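Local structure of N-terminal acetyltransferase B complex subunit MDM20 (Candida albicans, 5K04) at residues N300-F305 against T322-S327; N458-V463 against D525-Y530; R467-S472 against I506-T511. The protein serves as the non-catalytic subunit of the NatB N-terminal acetyltransferase complex, probably as a helical scaffold that holds the catalytic subunit NAT3. All coordinates share one frame; numbering follows the deposited sequence.

Interaction 1 (N300-F305 against T322-S327)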
loop_
_atom_site.group_PDB
_atom_site.type_symbol
_atom_site.label_atom_id
_atom_site.label_comp_id
_atom_site.label_asym_id
_atom_site.label_seq_id
_atom_site.Cartn_x
_atom_site.Cartn_y
_atom_site.Cartn_z
ATOM N N ASN A 300 37.263 -2.218 13.036
ATOM C CA ASN A 300 37.665 -1.353 11.928
ATOM C C ASN A 300 36.448 -0.724 11.254
ATOM O O ASN A 300 36.491 0.442 10.850
ATOM C CB ASN A 300 38.520 -2.142 10.929
ATOM C CG ASN A 300 38.714 -1.411 9.579
ATOM O OD1 ASN A 300 39.583 -0.543 9.454
ATOM N ND2 ASN A 300 37.912 -1.789 8.558
ATOM N N TYR A 301 35.350 -1.474 11.127
ATOM C CA TYR A 301 34.132 -0.875 10.588
ATOM C C TYR A 301 33.624 0.226 11.509
ATOM O O TYR A 301 33.253 1.310 11.046
ATOM C CB TYR A 301 33.039 -1.927 10.371
ATOM C CG TYR A 301 31.753 -1.277 9.921
ATOM C CD1 TYR A 301 31.517 -1.012 8.573
ATOM C CD2 TYR A 301 30.789 -0.875 10.848
ATOM C CE1 TYR A 301 30.342 -0.380 8.165
ATOM C CE2 TYR A 301 29.625 -0.247 10.447
ATOM C CZ TYR A 301 29.401 0.001 9.113
ATOM O OH TYR A 301 28.236 0.626 8.734
ATOM N N TYR A 302 33.624 -0.036 12.820
ATOM C CA TYR A 302 33.110 0.925 13.789
ATOM C C TYR A 302 33.935 2.211 13.789
ATOM O O TYR A 302 33.383 3.310 13.917
ATOM C CB TYR A 302 33.092 0.297 15.188
ATOM C CG TYR A 302 32.741 1.275 16.299
ATOM C CD1 TYR A 302 31.425 1.490 16.668
ATOM C CD2 TYR A 302 33.723 1.994 16.964
ATOM C CE1 TYR A 302 31.088 2.384 17.673
ATOM C CE2 TYR A 302 33.393 2.904 17.981
ATOM C CZ TYR A 302 32.077 3.091 18.325
ATOM O OH TYR A 302 31.734 3.975 19.313
ATOM N N GLN A 303 35.259 2.093 13.663
ATOM C CA GLN A 303 36.109 3.281 13.694
ATOM C C GLN A 303 35.864 4.163 12.486
ATOM O O GLN A 303 35.980 5.390 12.573
ATOM C CB GLN A 303 37.588 2.885 13.755
ATOM C CG GLN A 303 38.013 2.203 15.063
ATOM C CD GLN A 303 37.769 3.064 16.301
ATOM O OE1 GLN A 303 37.849 4.293 16.248
ATOM N NE2 GLN A 303 37.464 2.413 17.424
ATOM N N LYS A 304 35.529 3.553 11.355
ATOM C CA LYS A 304 35.267 4.305 10.142
ATOM C C LYS A 304 33.845 4.846 10.088
ATOM O O LYS A 304 33.618 5.888 9.467
ATOM C CB LYS A 304 35.545 3.425 8.924
ATOM C CG LYS A 304 37.004 3.029 8.805
ATOM C CD LYS A 304 37.262 2.172 7.581
ATOM C CE LYS A 304 38.751 2.119 7.282
ATOM N NZ LYS A 304 39.312 3.499 7.109
ATOM N N PHE A 305 32.880 4.176 10.738
ATOM C CA PHE A 305 31.473 4.497 10.517
ATOM C C PHE A 305 30.665 4.808 11.782
ATOM O O PHE A 305 29.439 4.929 11.696
ATOM C CB PHE A 305 30.828 3.365 9.713
ATOM C CG PHE A 305 31.374 3.268 8.311
ATOM C CD1 PHE A 305 30.880 4.084 7.303
ATOM C CD2 PHE A 305 32.431 2.410 8.011
ATOM C CE1 PHE A 305 31.409 4.031 6.017
ATOM C CE2 PHE A 305 32.964 2.353 6.736
ATOM C CZ PHE A 305 32.451 3.171 5.737
ATOM N N THR A 322 31.690 -9.872 22.938
ATOM C CA THR A 322 31.422 -9.133 24.169
ATOM C C THR A 322 32.549 -8.162 24.521
ATOM O O THR A 322 32.327 -7.218 25.286
ATOM C CB THR A 322 31.159 -10.115 25.321
ATOM O OG1 THR A 322 32.267 -11.013 25.456
ATOM C CG2 THR A 322 29.889 -10.927 25.057
ATOM N N SER A 323 33.737 -8.346 23.946
ATOM C CA SER A 323 34.826 -7.395 24.153
ATOM C C SER A 323 34.565 -6.069 23.437
ATOM O O SER A 323 34.869 -4.998 23.978
ATOM C CB SER A 323 36.139 -8.005 23.669
ATOM O OG SER A 323 36.058 -8.338 22.295
ATOM N N PHE A 324 34.036 -6.123 22.209
ATOM C CA PHE A 324 33.752 -4.897 21.465
ATOM C C PHE A 324 32.720 -4.048 22.188
ATOM O O PHE A 324 32.887 -2.830 22.329
ATOM C CB PHE A 324 33.268 -5.237 20.054
ATOM C CG PHE A 324 32.537 -4.106 19.368
ATOM C CD1 PHE A 324 33.236 -3.048 18.799
ATOM C CD2 PHE A 324 31.151 -4.110 19.285
ATOM C CE1 PHE A 324 32.561 -2.012 18.168
ATOM C CE2 PHE A 324 30.471 -3.080 18.654
ATOM C CZ PHE A 324 31.175 -2.028 18.094
ATOM N N ILE A 325 31.647 -4.684 22.661
ATOM C CA ILE A 325 30.611 -3.986 23.406
ATOM C C ILE A 325 31.148 -3.459 24.726
ATOM O O ILE A 325 30.678 -2.430 25.227
ATOM C CB ILE A 325 29.417 -4.924 23.621
ATOM C CG1 ILE A 325 28.904 -5.450 22.271
ATOM C CG2 ILE A 325 28.324 -4.220 24.421
ATOM C CD1 ILE A 325 28.133 -4.412 21.463
ATOM N N GLY A 326 32.135 -4.146 25.309
ATOM C CA GLY A 326 32.728 -3.690 26.553
ATOM C C GLY A 326 33.249 -2.273 26.491
ATOM O O GLY A 326 33.310 -1.586 27.514
ATOM N N SER A 327 33.620 -1.810 25.299
ATOM C CA SER A 327 33.933 -0.402 25.103
ATOM C C SER A 327 32.662 0.444 25.200
ATOM O O SER A 327 32.314 1.181 24.270
ATOM C CB SER A 327 34.644 -0.209 23.763
ATOM O OG SER A 327 35.766 -1.074 23.670
#
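Two aromatic rings make the entire contact between N300-F305 and T322-S327: Y302 near the end of helix 295-305 and F324 in the short helix 322-326. Their CA atoms lie 9.7 Å apart, and the rings bridge the gap. They form an offset edge-to-face pair, the edge of F324 directed toward the face of Y302, with the planes turned 77° to each other and the centroids 5.5 Å apart. The offset is toward the root of the tyrosine. F324 presents the CE1-CZ side of its rim to the inner end of Y302, near its link to the backbone.

The apolar touches follow from this placement. F324 CE1 is 3.8 Å from Y302 CG, which lies near the plane of the phenylalanine ring, and Y302 CB is equally close to the same CE1 atom. Next to it, F324 CZ comes within 3.8 Å of Y302 CD1. In F324, CG stands anti to the backbone N (chi1 161°), and the ring extends to the other helix although the CB itself does not point there. The area buried is small, 84 Å² with both sides summed.

Polar interactions do not cross between the two segments. The hydroxyl of Y302, at the far end of its ring from the phenylalanine, is hydrogen-bonded to N343 OD1 of helix 337-346. From that same helix F346 stacks edge-to-face with F324 and also touches Y302, so the pair belongs to a larger aromatic cluster.

Helices 295-305, 322-326 and 337-346 are thus joined here mainly by ring packing, with hydrogen bonds at the margin, that of Y302 and one from S323 OG to E295 OE2. Such side-by-side packing of short helices is characteristic of the alpha-solenoid architecture of TPR-like proteins, consistent with the clan to which this region belongs.

Interaction 2 (N458-V463 against D525-Y530)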
loop_
_atom_site.group_PDB
_atom_site.type_symbol
_atom_site.label_atom_id
_atom_site.label_comp_id
_atom_site.label_asym_id
_atom_site.label_seq_id
_atom_site.Cartn_x
_atom_site.Cartn_y
_atom_site.Cartn_z
ATOM N N ASN A 458 -14.003 16.163 8.127
ATOM C CA ASN A 458 -13.402 14.839 8.038
ATOM C C ASN A 458 -14.085 13.993 6.961
ATOM O O ASN A 458 -13.414 13.259 6.221
ATOM C CB ASN A 458 -13.464 14.149 9.401
ATOM C CG ASN A 458 -12.587 14.840 10.468
ATOM O OD1 ASN A 458 -11.915 15.854 10.205
ATOM N ND2 ASN A 458 -12.602 14.284 11.684
ATOM N N LEU A 459 -15.419 14.092 6.859
ATOM C CA LEU A 459 -16.147 13.389 5.805
ATOM C C LEU A 459 -15.614 13.762 4.422
ATOM O O LEU A 459 -15.322 12.890 3.598
ATOM C CB LEU A 459 -17.640 13.705 5.911
ATOM C CG LEU A 459 -18.500 13.286 4.713
ATOM C CD1 LEU A 459 -18.450 11.773 4.495
ATOM C CD2 LEU A 459 -19.948 13.763 4.878
ATOM N N ASP A 460 -15.468 15.063 4.158
ATOM C CA ASP A 460 -14.940 15.506 2.873
ATOM C C ASP A 460 -13.511 15.026 2.660
ATOM O O ASP A 460 -13.115 14.731 1.529
ATOM C CB ASP A 460 -15.025 17.030 2.776
ATOM C CG ASP A 460 -16.475 17.540 2.749
ATOM O OD1 ASP A 460 -17.335 16.868 2.139
ATOM O OD2 ASP A 460 -16.744 18.619 3.330
ATOM N N ALA A 461 -12.731 14.921 3.731
ATOM C CA ALA A 461 -11.387 14.363 3.609
ATOM C C ALA A 461 -11.437 12.882 3.242
ATOM O O ALA A 461 -10.654 12.410 2.406
ATOM C CB ALA A 461 -10.611 14.574 4.908
ATOM N N TRP A 462 -12.366 12.135 3.848
ATOM C CA TRP A 462 -12.513 10.719 3.512
ATOM C C TRP A 462 -12.943 10.516 2.062
ATOM O O TRP A 462 -12.462 9.601 1.388
ATOM C CB TRP A 462 -13.518 10.060 4.446
ATOM C CG TRP A 462 -12.934 9.737 5.775
ATOM C CD1 TRP A 462 -13.203 10.355 6.967
ATOM C CD2 TRP A 462 -11.973 8.719 6.057
ATOM N NE1 TRP A 462 -12.470 9.772 7.973
ATOM C CE2 TRP A 462 -11.700 8.771 7.441
ATOM C CE3 TRP A 462 -11.314 7.769 5.278
ATOM C CZ2 TRP A 462 -10.811 7.906 8.059
ATOM C CZ3 TRP A 462 -10.402 6.903 5.900
ATOM C CH2 TRP A 462 -10.169 6.978 7.273
ATOM N N VAL A 463 -13.872 11.342 1.576
ATOM C CA VAL A 463 -14.271 11.267 0.174
ATOM C C VAL A 463 -13.066 11.524 -0.718
ATOM O O VAL A 463 -12.894 10.886 -1.766
ATOM C CB VAL A 463 -15.413 12.268 -0.102
ATOM C CG1 VAL A 463 -15.684 12.399 -1.587
ATOM C CG2 VAL A 463 -16.677 11.865 0.637
ATOM N N ASP A 525 -27.101 13.162 2.965
ATOM C CA ASP A 525 -27.456 12.092 2.038
ATOM C C ASP A 525 -26.828 12.271 0.661
ATOM O O ASP A 525 -26.985 11.383 -0.187
ATOM C CB ASP A 525 -28.983 11.991 1.893
ATOM C CG ASP A 525 -29.659 11.418 3.136
ATOM O OD1 ASP A 525 -28.974 11.188 4.157
ATOM O OD2 ASP A 525 -30.886 11.190 3.084
ATOM N N GLY A 526 -26.127 13.386 0.423
ATOM C CA GLY A 526 -25.486 13.581 -0.870
ATOM C C GLY A 526 -24.521 12.462 -1.210
ATOM O O GLY A 526 -24.534 11.926 -2.321
ATOM N N TYR A 527 -23.695 12.068 -0.243
ATOM C CA TYR A 527 -22.700 11.029 -0.476
ATOM C C TYR A 527 -23.279 9.629 -0.331
ATOM O O TYR A 527 -22.797 8.692 -0.981
ATOM C CB TYR A 527 -21.532 11.193 0.499
ATOM C CG TYR A 527 -20.735 12.467 0.332
ATOM C CD1 TYR A 527 -20.303 12.897 -0.928
ATOM C CD2 TYR A 527 -20.409 13.239 1.442
ATOM C CE1 TYR A 527 -19.561 14.070 -1.067
ATOM C CE2 TYR A 527 -19.676 14.408 1.319
ATOM C CZ TYR A 527 -19.253 14.822 0.070
ATOM O OH TYR A 527 -18.520 15.987 -0.030
ATOM N N LEU A 528 -24.303 9.474 0.510
ATOM C CA LEU A 528 -24.790 8.146 0.872
ATOM C C LEU A 528 -25.237 7.348 -0.350
ATOM O O LEU A 528 -24.948 6.152 -0.456
ATOM C CB LEU A 528 -25.930 8.289 1.876
ATOM C CG LEU A 528 -26.611 7.016 2.375
ATOM C CD1 LEU A 528 -25.823 6.394 3.519
ATOM C CD2 LEU A 528 -28.026 7.333 2.803
ATOM N N ASN A 529 -25.934 7.998 -1.289
ATOM C CA ASN A 529 -26.495 7.302 -2.448
ATOM C C ASN A 529 -25.416 6.779 -3.393
ATOM O O ASN A 529 -25.629 5.783 -4.093
ATOM C CB ASN A 529 -27.439 8.248 -3.193
ATOM C CG ASN A 529 -28.119 7.592 -4.387
ATOM O OD1 ASN A 529 -27.517 7.417 -5.452
ATOM N ND2 ASN A 529 -29.396 7.250 -4.220
ATOM N N TYR A 530 -24.267 7.453 -3.458
ATOM C CA TYR A 530 -23.186 6.977 -4.311
ATOM C C TYR A 530 -22.544 5.721 -3.734
ATOM O O TYR A 530 -22.185 4.800 -4.479
ATOM C CB TYR A 530 -22.140 8.081 -4.496
ATOM C CG TYR A 530 -20.904 7.640 -5.257
ATOM C CD1 TYR A 530 -19.819 7.050 -4.599
ATOM C CD2 TYR A 530 -20.813 7.817 -6.626
ATOM C CE1 TYR A 530 -18.694 6.645 -5.295
ATOM C CE2 TYR A 530 -19.680 7.423 -7.325
ATOM C CZ TYR A 530 -18.630 6.840 -6.657
ATOM O OH TYR A 530 -17.520 6.436 -7.354
#
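Y527 of helix 525-537 projects its ring against one flank of helix 456-485, where L459, D460 and V463 receive it. The contact is a helix-helix packing of the alpha-solenoid, in the region assigned to the TPR clan. The two short segments run in nearly the same direction, 29° apart, with axes 12.1 Å from each other at closest approach. Helix 506-521 lies against both, I518 touching L459 and S519 touching Y527.

The tyrosine has by far the largest buried surface of the contact, 96 of 180 Å². Its CG is anti to the carbonyl carbon (chi1 -64°), and the ring spans the wide gap between the backbones, so that a single side chain reaches three partners, L459 and D460 on one turn and V463 on the next.

V463 supplies the cover for one face. Its CG2 methyl stands 3.8 Å from the centroid of the Y527 ring and only 3° off the ring normal, a CH-pi contact that is almost perfectly centred. All the ring carbons are therefore at similar distances from this methyl, CZ being 4.0 Å from V463 CG2.

L459 comes in at the rim instead. Its CD2 methyl lies in the plane of the ring, 3.5 Å from Y527 CD2, and its CG rests alongside the same CD2-CE2 edge. The leucine thus borders the ring where the valine lies over it, and together they contact it on one face and along one edge.

The far end of the tyrosine is polar. There D460 reaches over with its carboxylate nearly perpendicular to the ring, and K456 adds a long, weak ion pair to OD1 that would tend to stabilise the negative charge. The phenol donates a short hydrogen bond of 2.6 Å from Y527 OH to D460 OD1, meeting that oxygen almost head-on along its C-O bond.

Interaction 3 (R467-S472 against I506-T511); sequences RFYLTS and ISLNFT
Y469 packs its ring against S507, L508 and T511, joining helix 456-485 to helix 506-521 in the interior of the alpha-solenoid. The segments cross at -135°, closer to antiparallel than to parallel, and their CA atoms come nearest at Y469 and L508, 7.3 Å apart.

Along R467-S472, F468 comes before the tyrosine and supports it from behind. F468 CE2 stands 3.5 Å above the centre of the Y469 ring, on the face turned from L508. This placement goes with a chi1 of 138° for F468, well away from a staggered value and therefore perhaps somewhat strained.

Y469 itself carries the contact. L508 lies over its other face in a CH-pi interaction, with L508 CB 3.7 Å from Y469 CE1 and toward the rim, while the leucine CD1 methyl rests near CG. The ring is thus sandwiched between a neighbour on its own helix and one across the interface. T511 OG1 approaches Y469 CE2 at 3.7 Å, its polar needs met by donation to S507 O and by N446 ND2. The phenol oxygen lies against S507, Y469 OH being 3.2 Å from S507 CB, but its hydrogen bond is to E443 OE1. The carbonyl of E443 also binds S507 OG, so one residue holds both helices.

Further on, T471 and S472 face the NAT3 subunit, packing on its N28 and V29. T471 OG1 also turns back to donate to R467 O at 3.0 Å, reaching this carbonyl from the face opposite to T471 N.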
loop_
_atom_site.group_PDB
_atom_site.type_symbol
_atom_site.label_atom_id
_atom_site.label_comp_id
_atom_site.label_asym_id
_atom_site.label_seq_id
_atom_site.Cartn_x
_atom_site.Cartn_y
_atom_site.Cartn_z
ATOM N N ARG A 467 -11.469 9.201 -3.593
ATOM C CA ARG A 467 -11.149 9.597 -4.967
ATOM C C ARG A 467 -9.746 9.158 -5.374
ATOM O O ARG A 467 -9.499 8.917 -6.560
ATOM C CB ARG A 467 -11.320 11.110 -5.145
ATOM C CG ARG A 467 -12.786 11.541 -5.115
ATOM C CD ARG A 467 -12.962 13.027 -5.369
ATOM N NE ARG A 467 -14.372 13.420 -5.275
ATOM C CZ ARG A 467 -14.860 14.237 -4.348
ATOM N NH1 ARG A 467 -14.044 14.758 -3.441
ATOM N NH2 ARG A 467 -16.158 14.535 -4.332
ATOM N N PHE A 468 -8.820 9.050 -4.413
ATOM C CA PHE A 468 -7.528 8.435 -4.699
ATOM C C PHE A 468 -7.724 6.997 -5.166
ATOM O O PHE A 468 -7.135 6.570 -6.163
ATOM C CB PHE A 468 -6.616 8.483 -3.456
ATOM C CG PHE A 468 -5.840 7.203 -3.236
ATOM C CD1 PHE A 468 -4.788 6.855 -4.080
ATOM C CD2 PHE A 468 -6.176 6.340 -2.205
ATOM C CE1 PHE A 468 -4.094 5.674 -3.905
ATOM C CE2 PHE A 468 -5.478 5.151 -2.018
ATOM C CZ PHE A 468 -4.439 4.812 -2.873
ATOM N N TYR A 469 -8.572 6.243 -4.453
ATOM C CA TYR A 469 -8.886 4.868 -4.844
ATOM C C TYR A 469 -9.475 4.802 -6.254
ATOM O O TYR A 469 -9.113 3.921 -7.045
ATOM C CB TYR A 469 -9.836 4.243 -3.813
ATOM C CG TYR A 469 -9.138 3.817 -2.530
ATOM C CD1 TYR A 469 -8.344 2.680 -2.508
ATOM C CD2 TYR A 469 -9.266 4.542 -1.352
ATOM C CE1 TYR A 469 -7.699 2.263 -1.365
ATOM C CE2 TYR A 469 -8.607 4.127 -0.172
ATOM C CZ TYR A 469 -7.824 2.979 -0.202
ATOM O OH TYR A 469 -7.142 2.520 0.905
ATOM N N LEU A 470 -10.378 5.729 -6.588
ATOM C CA LEU A 470 -10.926 5.777 -7.944
ATOM C C LEU A 470 -9.838 6.060 -8.972
ATOM O O LEU A 470 -9.827 5.472 -10.059
ATOM C CB LEU A 470 -11.998 6.860 -8.026
ATOM C CG LEU A 470 -13.370 6.613 -7.426
ATOM C CD1 LEU A 470 -14.240 7.870 -7.584
ATOM C CD2 LEU A 470 -13.999 5.431 -8.136
ATOM N N THR A 471 -8.918 6.970 -8.638
ATOM C CA THR A 471 -7.836 7.359 -9.539
ATOM C C THR A 471 -6.822 6.226 -9.730
ATOM O O THR A 471 -6.397 5.938 -10.856
ATOM C CB THR A 471 -7.167 8.614 -8.973
ATOM O OG1 THR A 471 -8.097 9.703 -9.040
ATOM C CG2 THR A 471 -5.884 8.966 -9.733
ATOM N N SER A 472 -6.434 5.574 -8.635
ATOM C CA SER A 472 -5.472 4.480 -8.699
ATOM C C SER A 472 -6.020 3.304 -9.501
ATOM O O SER A 472 -5.302 2.718 -10.322
ATOM C CB SER A 472 -5.100 4.048 -7.278
ATOM O OG SER A 472 -4.224 2.935 -7.303
ATOM N N ILE A 506 -8.624 -3.826 2.964
ATOM C CA ILE A 506 -9.308 -3.428 4.184
ATOM C C ILE A 506 -9.301 -1.907 4.322
ATOM O O ILE A 506 -10.267 -1.315 4.813
ATOM C CB ILE A 506 -8.668 -4.143 5.392
ATOM C CG1 ILE A 506 -9.345 -3.725 6.708
ATOM C CG2 ILE A 506 -7.161 -3.888 5.454
ATOM C CD1 ILE A 506 -10.718 -4.312 6.885
ATOM N N SER A 507 -8.253 -1.248 3.817
ATOM C CA SER A 507 -8.186 0.213 3.896
ATOM C C SER A 507 -9.218 0.884 2.985
ATOM O O SER A 507 -9.733 1.968 3.307
ATOM C CB SER A 507 -6.766 0.688 3.557
ATOM O OG SER A 507 -5.816 0.121 4.455
ATOM N N LEU A 508 -9.508 0.269 1.833
ATOM C CA LEU A 508 -10.537 0.778 0.924
ATOM C C LEU A 508 -11.919 0.611 1.527
ATOM O O LEU A 508 -12.753 1.524 1.479
ATOM C CB LEU A 508 -10.473 0.037 -0.418
ATOM C CG LEU A 508 -11.760 0.027 -1.247
ATOM C CD1 LEU A 508 -12.096 1.424 -1.776
ATOM C CD2 LEU A 508 -11.709 -1.031 -2.403
ATOM N N ASN A 509 -12.182 -0.579 2.079
ATOM C CA ASN A 509 -13.483 -0.862 2.675
ATOM C C ASN A 509 -13.691 -0.075 3.965
ATOM O O ASN A 509 -14.800 0.392 4.239
ATOM C CB ASN A 509 -13.604 -2.366 2.880
ATOM C CG ASN A 509 -13.857 -3.098 1.559
ATOM O OD1 ASN A 509 -14.819 -2.784 0.852
ATOM N ND2 ASN A 509 -12.985 -4.045 1.212
ATOM N N PHE A 510 -12.622 0.127 4.739
ATOM C CA PHE A 510 -12.711 1.031 5.879
ATOM C C PHE A 510 -13.065 2.443 5.434
ATOM O O PHE A 510 -13.878 3.118 6.076
ATOM C CB PHE A 510 -11.400 1.051 6.661
ATOM C CG PHE A 510 -11.473 1.911 7.861
ATOM C CD1 PHE A 510 -12.293 1.553 8.913
ATOM C CD2 PHE A 510 -10.775 3.093 7.924
ATOM C CE1 PHE A 510 -12.400 2.352 10.010
ATOM C CE2 PHE A 510 -10.880 3.900 9.021
ATOM C CZ PHE A 510 -11.695 3.535 10.066
ATOM N N THR A 511 -12.447 2.904 4.337
ATOM C CA THR A 511 -12.758 4.219 3.785
ATOM C C THR A 511 -14.243 4.341 3.451
ATOM O O THR A 511 -14.875 5.350 3.782
ATOM C CB THR A 511 -11.877 4.476 2.548
ATOM O OG1 THR A 511 -10.499 4.571 2.937
ATOM C CG2 THR A 511 -12.276 5.745 1.849
#

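In the fold
Interactions 2 and 3 are neighbours, their centres 13 Å apart, and share helix 456-485; their partner helices, 506-521 and 525-537, follow each other in the chain. The two contacts merge into one packed region: Y530 OH lies 3.6 Å from L470 CD1, and W462 CH2 is 3.6 Å from F510 CE2. Interaction 1 stands apart, earlier in the chain and on the other side of its centre from interaction 2, with centres about 57 Å from interaction 2 and 48 Å from interaction 3. Among the three, interaction 3 alone reaches the catalytic subunit, through T471 and S472; the others join helices within MDM20.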